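Local coordinates for TIGR00725 family protein (Thermotoga maritima, PDB 1RCU) that is of unknown function but has a Rossmann-like fold of the SLOG superfamily and may bind a nucleotide-related ligand, at residues 48-51 / 52-56; 180-183 / 184-188. All coordinates share one frame; numbering follows the deposited sequence.

Contact 1. Residues 48-51 / 52-56; sequences LELG and RTLAK
The guanidinium of R52 lies over L48: CB of L48 sits on one of its faces, 3.6 Å above the plane and displaced toward the rim, while L48 CD1 comes within 3.6 Å of R52 NH2. Both residues belong to helix 44-56, the crossover helix of the beta-alpha-beta unit formed with strands 25-30 and 60-63. With CG anti to the carbonyl carbon (chi1 -59°) and an extended chain from CG to NE, R52 runs back along the helix toward its earlier turn. Its charged end finds E79 there, whose OE1 forms a salt bridge with NE. Cut back to an alanine, this position would probably leave E79 without its salt-bridge mate and uncover the side of L48 now under the guanidinium. On the sheet-facing side, L50 and L54 meet through their CD1 methyls at 3.9 Å, and both side chains rest on V28. The helical i to i+4 bonds include A55 N to G51 O at 3.1 Å. T53 adds a side-chain bond to its backbone one: E49 O is gripped from opposite faces of its plane, by T53 N at 2.9 Å and by T53 OG1 at 2.7 Å, the hydroxyl lying above the carbonyl plane.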
ATOM      1  N   LEU A  48     -20.871 -22.593  -7.910  1.00 31.29           N
ATOM      2  CA  LEU A  48     -22.124 -22.422  -7.176  1.00 31.23           C
ATOM      3  C   LEU A  48     -22.200 -23.391  -6.018  1.00 30.63           C
ATOM      4  O   LEU A  48     -22.691 -23.026  -4.951  1.00 32.19           O
ATOM      5  CB  LEU A  48     -23.342 -22.654  -8.074  1.00 31.49           C
ATOM      6  CG  LEU A  48     -23.760 -21.605  -9.108  1.00 30.93           C
ATOM      7  CD1 LEU A  48     -24.987 -22.114  -9.870  1.00 30.97           C
ATOM      8  CD2 LEU A  48     -24.058 -20.284  -8.421  1.00 27.00           C
ATOM      9  N   GLU A  49     -21.735 -24.627  -6.220  1.00 30.41           N
ATOM     10  CA  GLU A  49     -21.780 -25.596  -5.135  1.00 29.78           C
ATOM     11  C   GLU A  49     -20.860 -25.141  -4.019  1.00 27.97           C
ATOM     12  O   GLU A  49     -21.230 -25.207  -2.858  1.00 27.40           O
ATOM     13  CB  GLU A  49     -21.361 -27.003  -5.566  1.00 31.29           C
ATOM     14  CG  GLU A  49     -21.585 -28.037  -4.440  1.00 34.03           C
ATOM     15  CD  GLU A  49     -20.949 -29.397  -4.711  1.00 36.56           C
ATOM     16  OE1 GLU A  49     -20.281 -29.549  -5.754  1.00 38.58           O
ATOM     17  OE2 GLU A  49     -21.110 -30.307  -3.866  1.00 36.14           O
ATOM     18  N   LEU A  50     -19.671 -24.667  -4.372  1.00 26.08           N
ATOM     19  CA  LEU A  50     -18.715 -24.216  -3.375  1.00 24.97           C
ATOM     20  C   LEU A  50     -19.295 -23.088  -2.536  1.00 26.67           C
ATOM     21  O   LEU A  50     -19.196 -23.106  -1.310  1.00 26.36           O
ATOM     22  CB  LEU A  50     -17.410 -23.755  -4.047  1.00 19.66           C
ATOM     23  CG  LEU A  50     -16.401 -23.141  -3.065  1.00 18.12           C
ATOM     24  CD1 LEU A  50     -16.008 -24.179  -2.034  1.00 13.87           C
ATOM     25  CD2 LEU A  50     -15.168 -22.645  -3.789  1.00 14.25           C
ATOM     26  N   GLY A  51     -19.907 -22.118  -3.210  1.00 27.32           N
ATOM     27  CA  GLY A  51     -20.492 -20.975  -2.532  1.00 27.97           C
ATOM     28  C   GLY A  51     -21.622 -21.323  -1.588  1.00 28.29           C
ATOM     29  O   GLY A  51     -21.669 -20.848  -0.450  1.00 28.44           O
ATOM     30  N   ARG A  52     -22.536 -22.156  -2.064  1.00 28.38           N
ATOM     31  CA  ARG A  52     -23.672 -22.570  -1.267  1.00 27.96           C
ATOM     32  C   ARG A  52     -23.224 -23.377  -0.052  1.00 27.94           C
ATOM     33  O   ARG A  52     -23.671 -23.141   1.069  1.00 28.42           O
ATOM     34  CB  ARG A  52     -24.610 -23.405  -2.128  1.00 26.38           C
ATOM     35  CG  ARG A  52     -25.144 -22.694  -3.347  1.00 25.12           C
ATOM     36  CD  ARG A  52     -26.316 -23.474  -3.866  1.00 26.91           C
ATOM     37  NE  ARG A  52     -26.890 -22.922  -5.087  1.00 27.58           N
ATOM     38  CZ  ARG A  52     -26.784 -23.487  -6.282  1.00 25.97           C
ATOM     39  NH1 ARG A  52     -26.114 -24.619  -6.424  1.00 25.75           N
ATOM     40  NH2 ARG A  52     -27.379 -22.936  -7.328  1.00 24.60           N
ATOM     41  N   THR A  53     -22.321 -24.317  -0.286  1.00 27.55           N
ATOM     42  CA  THR A  53     -21.825 -25.165   0.774  1.00 27.21           C
ATOM     43  C   THR A  53     -21.118 -24.368   1.864  1.00 27.91           C
ATOM     44  O   THR A  53     -21.254 -24.681   3.051  1.00 28.76           O
ATOM     45  CB  THR A  53     -20.856 -26.203   0.237  1.00 27.28           C
ATOM     46  OG1 THR A  53     -21.486 -26.939  -0.817  1.00 24.41           O
ATOM     47  CG2 THR A  53     -20.440 -27.169   1.363  1.00 24.48           C
ATOM     48  N   LEU A  54     -20.362 -23.345   1.472  1.00 26.41           N
ATOM     49  CA  LEU A  54     -19.654 -22.543   2.462  1.00 26.45           C
ATOM     50  C   LEU A  54     -20.672 -21.811   3.312  1.00 27.34           C
ATOM     51  O   LEU A  54     -20.544 -21.745   4.533  1.00 27.76           O
ATOM     52  CB  LEU A  54     -18.712 -21.547   1.785  1.00 23.79           C
ATOM     53  CG  LEU A  54     -17.517 -22.213   1.093  1.00 22.98           C
ATOM     54  CD1 LEU A  54     -16.657 -21.185   0.396  1.00 21.42           C
ATOM     55  CD2 LEU A  54     -16.711 -22.977   2.121  1.00 21.13           C
ATOM     56  N   ALA A  55     -21.688 -21.259   2.652  1.00 27.72           N
ATOM     57  CA  ALA A  55     -22.745 -20.539   3.345  1.00 26.96           C
ATOM     58  C   ALA A  55     -23.465 -21.478   4.304  1.00 26.45           C
ATOM     59  O   ALA A  55     -23.631 -21.144   5.469  1.00 26.91           O
ATOM     60  CB  ALA A  55     -23.746 -19.934   2.337  1.00 26.49           C
ATOM     61  N   LYS A  56     -23.880 -22.652   3.821  1.00 27.44           N
ATOM     62  CA  LYS A  56     -24.609 -23.609   4.658  1.00 28.18           C
ATOM     63  C   LYS A  56     -23.812 -24.017   5.896  1.00 29.27           C
ATOM     64  O   LYS A  56     -24.389 -24.223   6.963  1.00 29.53           O
ATOM     65  CB  LYS A  56     -25.004 -24.866   3.857  1.00 26.49           C
ATOM     66  CG  LYS A  56     -25.875 -24.599   2.623  1.00 26.42           C
ATOM     67  CD  LYS A  56     -26.250 -25.898   1.916  1.00 25.91           C
ATOM     68  CE  LYS A  56     -26.706 -25.671   0.460  1.00 30.32           C
ATOM     69  NZ  LYS A  56     -28.173 -25.511   0.221  1.00 30.57           N
TER

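Contact 2. Residues 180-183 / 184-188; sequences WTVE and EAVQI
W180 and E184 are joined by a hydrogen bond from backbone to carboxylate at the start of helix 182-190. The N-H of W180 points to OE1 of E184 at 3.2 Å, nearly straight at 165°, and meets the oxygen from above the carboxylate plane. E184 gets there with CG anti to its own backbone N (chi1 -163°) and an extended chain, which carries the acid back past the first turn; OE1 also lies at the edge of the indole, near its plane. A negative charge placed so early in the helix is likely to be favoured by the positive end of the helix dipole.

The backbone bonds settle into the i to i+4 pattern at once. The first is A185 N on T181 O at 2.8 Å, V186 N follows on V182 O at 3.0 Å, and Q187 N on E183 O is longer and more bent, at 3.2 Å and 139°. T181 holds the N-cap position, yet its hydroxyl makes no capping bond; it gives a weak one to W180 O.

Among the apolar contacts, T181 crosses E184 at about a right angle, with CG2 3.8 Å from E184 CB. V182 CG1 and V186 CG2, one turn apart, are a looser pair at 4.4 Å. Around them, V182 and V186 reach helix 44-56, A185 leans on A179 and L148, and W180 rests on R149.

Because the carboxylate binds the residue before the N-cap, this is not a capping box. It is the entry, out of strand 176-179, outermost in this chain's sheet, into the last helix modelled in a Rossmann-like parallel sheet fold.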
ATOM      1  N   TRP A 180     -10.640 -32.916  -5.083  1.00 28.09           N
ATOM      2  CA  TRP A 180     -11.213 -33.052  -6.417  1.00 28.86           C
ATOM      3  C   TRP A 180     -12.709 -32.863  -6.403  1.00 29.19           C
ATOM      4  O   TRP A 180     -13.382 -33.114  -7.393  1.00 31.22           O
ATOM      5  CB  TRP A 180     -10.889 -34.423  -7.003  1.00 28.10           C
ATOM      6  CG  TRP A 180      -9.441 -34.587  -7.265  1.00 29.82           C
ATOM      7  CD1 TRP A 180      -8.464 -34.913  -6.358  1.00 29.41           C
ATOM      8  CD2 TRP A 180      -8.781 -34.377  -8.509  1.00 29.31           C
ATOM      9  NE1 TRP A 180      -7.228 -34.913  -6.973  1.00 31.66           N
ATOM     10  CE2 TRP A 180      -7.401 -34.587  -8.295  1.00 30.34           C
ATOM     11  CE3 TRP A 180      -9.222 -34.022  -9.791  1.00 33.34           C
ATOM     12  CZ2 TRP A 180      -6.462 -34.460  -9.318  1.00 33.19           C
ATOM     13  CZ3 TRP A 180      -8.281 -33.891 -10.820  1.00 34.20           C
ATOM     14  CH2 TRP A 180      -6.920 -34.110 -10.574  1.00 33.85           C
ATOM     15  N   THR A 181     -13.232 -32.385  -5.287  1.00 29.68           N
ATOM     16  CA  THR A 181     -14.666 -32.218  -5.160  1.00 29.82           C
ATOM     17  C   THR A 181     -14.972 -31.159  -4.123  1.00 30.09           C
ATOM     18  O   THR A 181     -14.203 -30.982  -3.183  1.00 29.89           O
ATOM     19  CB  THR A 181     -15.282 -33.569  -4.753  1.00 30.58           C
ATOM     20  OG1 THR A 181     -16.026 -34.092  -5.853  1.00 32.26           O
ATOM     21  CG2 THR A 181     -16.170 -33.440  -3.556  1.00 30.75           C
ATOM     22  N   VAL A 182     -16.082 -30.447  -4.289  1.00 30.31           N
ATOM     23  CA  VAL A 182     -16.438 -29.425  -3.317  1.00 32.12           C
ATOM     24  C   VAL A 182     -16.593 -30.079  -1.951  1.00 33.01           C
ATOM     25  O   VAL A 182     -16.082 -29.575  -0.943  1.00 32.54           O
ATOM     26  CB  VAL A 182     -17.758 -28.706  -3.690  1.00 31.76           C
ATOM     27  CG1 VAL A 182     -18.087 -27.637  -2.659  1.00 31.58           C
ATOM     28  CG2 VAL A 182     -17.625 -28.086  -5.061  1.00 31.04           C
ATOM     29  N   GLU A 183     -17.279 -31.214  -1.920  1.00 33.84           N
ATOM     30  CA  GLU A 183     -17.487 -31.910  -0.661  1.00 36.27           C
ATOM     31  C   GLU A 183     -16.146 -32.263  -0.024  1.00 34.98           C
ATOM     32  O   GLU A 183     -15.992 -32.186   1.199  1.00 34.17           O
ATOM     33  CB  GLU A 183     -18.329 -33.167  -0.879  1.00 40.04           C
ATOM     34  CG  GLU A 183     -18.751 -33.845   0.407  1.00 45.99           C
ATOM     35  CD  GLU A 183     -19.697 -35.003   0.169  1.00 50.10           C
ATOM     36  OE1 GLU A 183     -19.248 -36.049  -0.349  1.00 51.82           O
ATOM     37  OE2 GLU A 183     -20.897 -34.859   0.500  1.00 51.78           O
ATOM     38  N   GLU A 184     -15.176 -32.632  -0.855  1.00 33.66           N
ATOM     39  CA  GLU A 184     -13.851 -32.982  -0.361  1.00 33.94           C
ATOM     40  C   GLU A 184     -13.180 -31.728   0.202  1.00 33.32           C
ATOM     41  O   GLU A 184     -12.558 -31.770   1.260  1.00 32.98           O
ATOM     42  CB  GLU A 184     -13.001 -33.576  -1.492  1.00 36.28           C
ATOM     43  CG  GLU A 184     -11.773 -34.334  -1.023  1.00 38.05           C
ATOM     44  CD  GLU A 184     -10.991 -34.934  -2.175  1.00 40.83           C
ATOM     45  OE1 GLU A 184     -11.613 -35.287  -3.205  1.00 41.85           O
ATOM     46  OE2 GLU A 184      -9.758 -35.075  -2.043  1.00 41.10           O
ATOM     47  N   ALA A 185     -13.328 -30.614  -0.510  1.00 32.03           N
ATOM     48  CA  ALA A 185     -12.750 -29.330  -0.108  1.00 31.18           C
ATOM     49  C   ALA A 185     -13.196 -28.858   1.281  1.00 31.34           C
ATOM     50  O   ALA A 185     -12.370 -28.542   2.137  1.00 29.59           O
ATOM     51  CB  ALA A 185     -13.095 -28.259  -1.141  1.00 32.47           C
ATOM     52  N   VAL A 186     -14.504 -28.802   1.508  1.00 31.98           N
ATOM     53  CA  VAL A 186     -15.030 -28.364   2.794  1.00 33.13           C
ATOM     54  C   VAL A 186     -14.662 -29.329   3.909  1.00 32.99           C
ATOM     55  O   VAL A 186     -14.562 -28.960   5.078  1.00 32.51           O
ATOM     56  CB  VAL A 186     -16.547 -28.247   2.748  1.00 34.66           C
ATOM     57  CG1 VAL A 186     -17.078 -27.649   4.043  1.00 35.33           C
ATOM     58  CG2 VAL A 186     -16.937 -27.410   1.555  1.00 36.58           C
ATOM     59  N   GLN A 187     -14.471 -30.577   3.534  1.00 34.15           N
ATOM     60  CA  GLN A 187     -14.105 -31.608   4.472  1.00 36.84           C
ATOM     61  C   GLN A 187     -12.717 -31.309   5.031  1.00 36.55           C
ATOM     62  O   GLN A 187     -12.460 -31.453   6.222  1.00 36.97           O
ATOM     63  CB  GLN A 187     -14.127 -32.932   3.726  1.00 39.89           C
ATOM     64  CG  GLN A 187     -14.003 -34.159   4.553  1.00 43.84           C
ATOM     65  CD  GLN A 187     -14.109 -35.404   3.690  1.00 46.24           C
ATOM     66  OE1 GLN A 187     -15.101 -35.592   2.977  1.00 47.69           O
ATOM     67  NE2 GLN A 187     -13.080 -36.249   3.730  1.00 46.78           N
ATOM     68  N   ILE A 188     -11.828 -30.884   4.148  1.00 35.45           N
ATOM     69  CA  ILE A 188     -10.461 -30.538   4.515  1.00 35.23           C
ATOM     70  C   ILE A 188     -10.442 -29.283   5.405  1.00 36.94           C
ATOM     71  O   ILE A 188      -9.659 -29.191   6.351  1.00 36.62           O
ATOM     72  CB  ILE A 188      -9.627 -30.302   3.229  1.00 34.80           C
ATOM     73  CG1 ILE A 188      -9.516 -31.608   2.450  1.00 33.54           C
ATOM     74  CG2 ILE A 188      -8.245 -29.814   3.564  1.00 33.11           C
ATOM     75  CD1 ILE A 188      -8.953 -31.447   1.057  1.00 35.01           C
TER

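Contacts 1 and 2 sit on neighbouring helices, 44-56 and 182-190, that pack against each other, with the centres of the two contacts about 11 Å apart. The seam is made by the valines of contact 2 meeting the E49, L50 and T53 side of contact 1: V182 CG1 approaches L50 CA to 3.6 Å, and V186 CG2 approaches T53 CG2 to 3.5 Å. T53 thus turns its methyl to the other helix while its hydroxyl serves its own. Contact 1 comes early in the chain and contact 2 near its end, so the meeting brings together the first crossover helix and the last helix modelled. No ligand or active site is established for either.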